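Local coordinates for possible transcriptional regulator, ArsR family protein (Rhodococcus sp., PDB 2OQG) that probably binds DNA as a winged helix-turn-helix transcriptional regulator of the ArsR family, at residues A[25-30]-A[75-80]. Numbering follows the deposited sequence. Where two conformers were deposited one is given.
Sequences EILTEL and YRALGA. With ACY (acetic acid), chain F.
In the winged helix-turn-helix domain, Leu30 on helix 21-32 meets Tyr75 and Ala77 on strand 72-77, the second strand of the wing hairpin. The short axes run nearly perpendicular, at 99°, and approach to 6.9 Å. One backbone hydrogen bond crosses between helix and strand: Ala77 N donates to Leu30 O at 3.1 Å. Its N-H line is almost straight, yet the donor stands above the carbonyl plane, 73° out of it. Leu30 lies alongside Tyr75, its CD1 3.7 Å from Tyr75 CB, while Leu55 and Leu40 add apolar cover. Ala77 CB fits against the helix backbone, 3.7 Å from Leu27 O, and Trp96 of the second subunit packs on both residues. CB of Arg76 leaves the strand away from the helix; chi1 (168°) sets CG anti to the backbone N, and the chain then bends at chi3. At the guanidinium edge, near its plane, lies an acetic acid, probably from the crystallisation liquor: NH1 donates a hydrogen bond to its O (2.8 Å) and NH2 one to its OXT (2.9 Å). NH2 also forms a salt bridge with Asp34. An alanine in place of Arg76 would probably leave Asp34 without this cationic mate and the acid without both donors. The second wing strand thus packs across a domain helix, as in the ArsR-family winged helix-turn-helix fold.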
loop_
_atom_site.group_PDB
_atom_site.type_symbol
_atom_site.label_atom_id
_atom_site.label_comp_id
_atom_site.label_asym_id
_atom_site.label_seq_id
_atom_site.Cartn_x
_atom_site.Cartn_y
_atom_site.Cartn_z
ATOM N N GLU A 25 16.158 14.557 5.571
ATOM C CA GLU A 25 16.448 13.329 6.350
ATOM C C GLU A 25 15.224 12.402 6.313
ATOM O O GLU A 25 15.356 11.181 6.151
ATOM C CB GLU A 25 16.801 13.639 7.822
ATOM C CG GLU A 25 17.722 14.847 8.067
ATOM C CD GLU A 25 19.171 14.592 7.691
ATOM O OE1 GLU A 25 19.580 13.411 7.634
ATOM O OE2 GLU A 25 19.915 15.576 7.463
ATOM N N ILE A 26 14.033 12.986 6.476
ATOM C CA ILE A 26 12.780 12.216 6.425
ATOM C C ILE A 26 12.542 11.690 5.020
ATOM O O ILE A 26 12.213 10.509 4.833
ATOM C CB ILE A 26 11.580 13.076 6.946
ATOM C CG1 ILE A 26 11.732 13.399 8.446
ATOM C CG2 ILE A 26 10.202 12.468 6.545
ATOM C CD1 ILE A 26 10.731 14.416 8.940
ATOM N N LEU A 27 12.708 12.563 4.029
ATOM C CA LEU A 27 12.453 12.169 2.646
ATOM C C LEU A 27 13.368 11.013 2.258
ATOM O O LEU A 27 12.930 10.073 1.590
ATOM C CB LEU A 27 12.680 13.347 1.659
ATOM C CG LEU A 27 11.497 14.319 1.702
ATOM C CD1 LEU A 27 11.832 15.595 0.897
ATOM C CD2 LEU A 27 10.178 13.746 1.109
ATOM N N THR A 28 14.637 11.098 2.665
ATOM C CA THR A 28 15.604 10.074 2.300
ATOM C C THR A 28 15.193 8.719 2.902
ATOM O O THR A 28 15.224 7.664 2.210
ATOM C CB THR A 28 16.982 10.495 2.768
ATOM O OG1 THR A 28 17.326 11.691 2.063
ATOM C CG2 THR A 28 18.004 9.422 2.429
ATOM N N GLU A 29 14.793 8.755 4.165
ATOM C CA GLU A 29 14.250 7.545 4.784
ATOM C C GLU A 29 13.055 6.985 4.009
ATOM O O GLU A 29 13.017 5.783 3.672
ATOM C CB GLU A 29 13.847 7.820 6.238
ATOM C CG GLU A 29 15.012 7.767 7.240
ATOM C CD GLU A 29 15.746 6.382 7.252
ATOM O OE1 GLU A 29 15.077 5.330 7.121
ATOM O OE2 GLU A 29 16.998 6.343 7.354
ATOM N N LEU A 30 12.102 7.863 3.706
ATOM C CA LEU A 30 10.845 7.444 3.064
ATOM C C LEU A 30 10.973 7.100 1.596
ATOM O O LEU A 30 10.070 6.475 1.033
ATOM C CB LEU A 30 9.778 8.521 3.235
ATOM C CG LEU A 30 9.385 8.867 4.673
ATOM C CD1 LEU A 30 8.271 9.933 4.669
ATOM C CD2 LEU A 30 8.927 7.638 5.455
ATOM N N TYR A 75 4.406 5.892 5.341
ATOM C CA TYR A 75 4.575 7.038 4.423
ATOM C C TYR A 75 5.610 6.729 3.363
ATOM O O TYR A 75 6.551 5.939 3.609
ATOM C CB TYR A 75 4.964 8.289 5.204
ATOM C CG TYR A 75 3.896 8.679 6.167
ATOM C CD1 TYR A 75 2.888 9.527 5.771
ATOM C CD2 TYR A 75 3.834 8.120 7.485
ATOM C CE1 TYR A 75 1.849 9.900 6.655
ATOM C CE2 TYR A 75 2.769 8.472 8.372
ATOM C CZ TYR A 75 1.795 9.357 7.937
ATOM O OH TYR A 75 0.781 9.686 8.803
ATOM N N ARG A 76 5.492 7.388 2.203
ATOM C CA ARG A 76 6.368 7.049 1.077
ATOM C C ARG A 76 6.722 8.378 0.382
ATOM O O ARG A 76 5.858 9.208 0.196
ATOM C CB ARG A 76 5.646 6.110 0.082
ATOM C CG ARG A 76 6.325 5.907 -1.231
ATOM C CD ARG A 76 5.378 5.057 -2.087
ATOM N NE ARG A 76 5.038 3.791 -1.434
ATOM C CZ ARG A 76 4.023 3.002 -1.805
ATOM N NH1 ARG A 76 3.244 3.360 -2.829
ATOM N NH2 ARG A 76 3.823 1.841 -1.173
ATOM N N ALA A 77 7.993 8.582 0.055
ATOM C CA ALA A 77 8.423 9.767 -0.710
ATOM C C ALA A 77 8.068 9.521 -2.163
ATOM O O ALA A 77 8.253 8.399 -2.685
ATOM C CB ALA A 77 9.910 10.008 -0.563
ATOM N N LEU A 78 7.733 10.616 -2.844
ATOM C CA LEU A 78 7.317 10.603 -4.240
ATOM C C LEU A 78 8.198 11.499 -5.075
ATOM O O LEU A 78 8.526 12.642 -4.668
ATOM C CB LEU A 78 5.893 11.148 -4.359
ATOM C CG LEU A 78 4.864 10.233 -3.714
ATOM C CD1 LEU A 78 3.476 10.923 -3.756
ATOM C CD2 LEU A 78 4.779 8.874 -4.325
ATOM N N GLY A 79 8.627 10.987 -6.244
ATOM C CA GLY A 79 9.499 11.798 -7.090
ATOM C C GLY A 79 8.835 12.872 -7.908
ATOM O O GLY A 79 9.529 13.811 -8.348
ATOM N N ALA A 80 7.521 12.776 -8.166
ATOM C CA ALA A 80 6.840 13.724 -9.104
ATOM C C ALA A 80 7.136 15.206 -8.882
ATOM O O ALA A 80 7.435 15.939 -9.878
ATOM C CB ALA A 80 5.310 13.521 -9.151
HETATM C C ACY F . 1.153 0.245 -2.663
HETATM O O ACY F . 1.369 1.283 -3.314
HETATM O OXT ACY F . 1.712 -0.091 -1.594
HETATM C CH3 ACY F . 0.121 -0.697 -3.208
#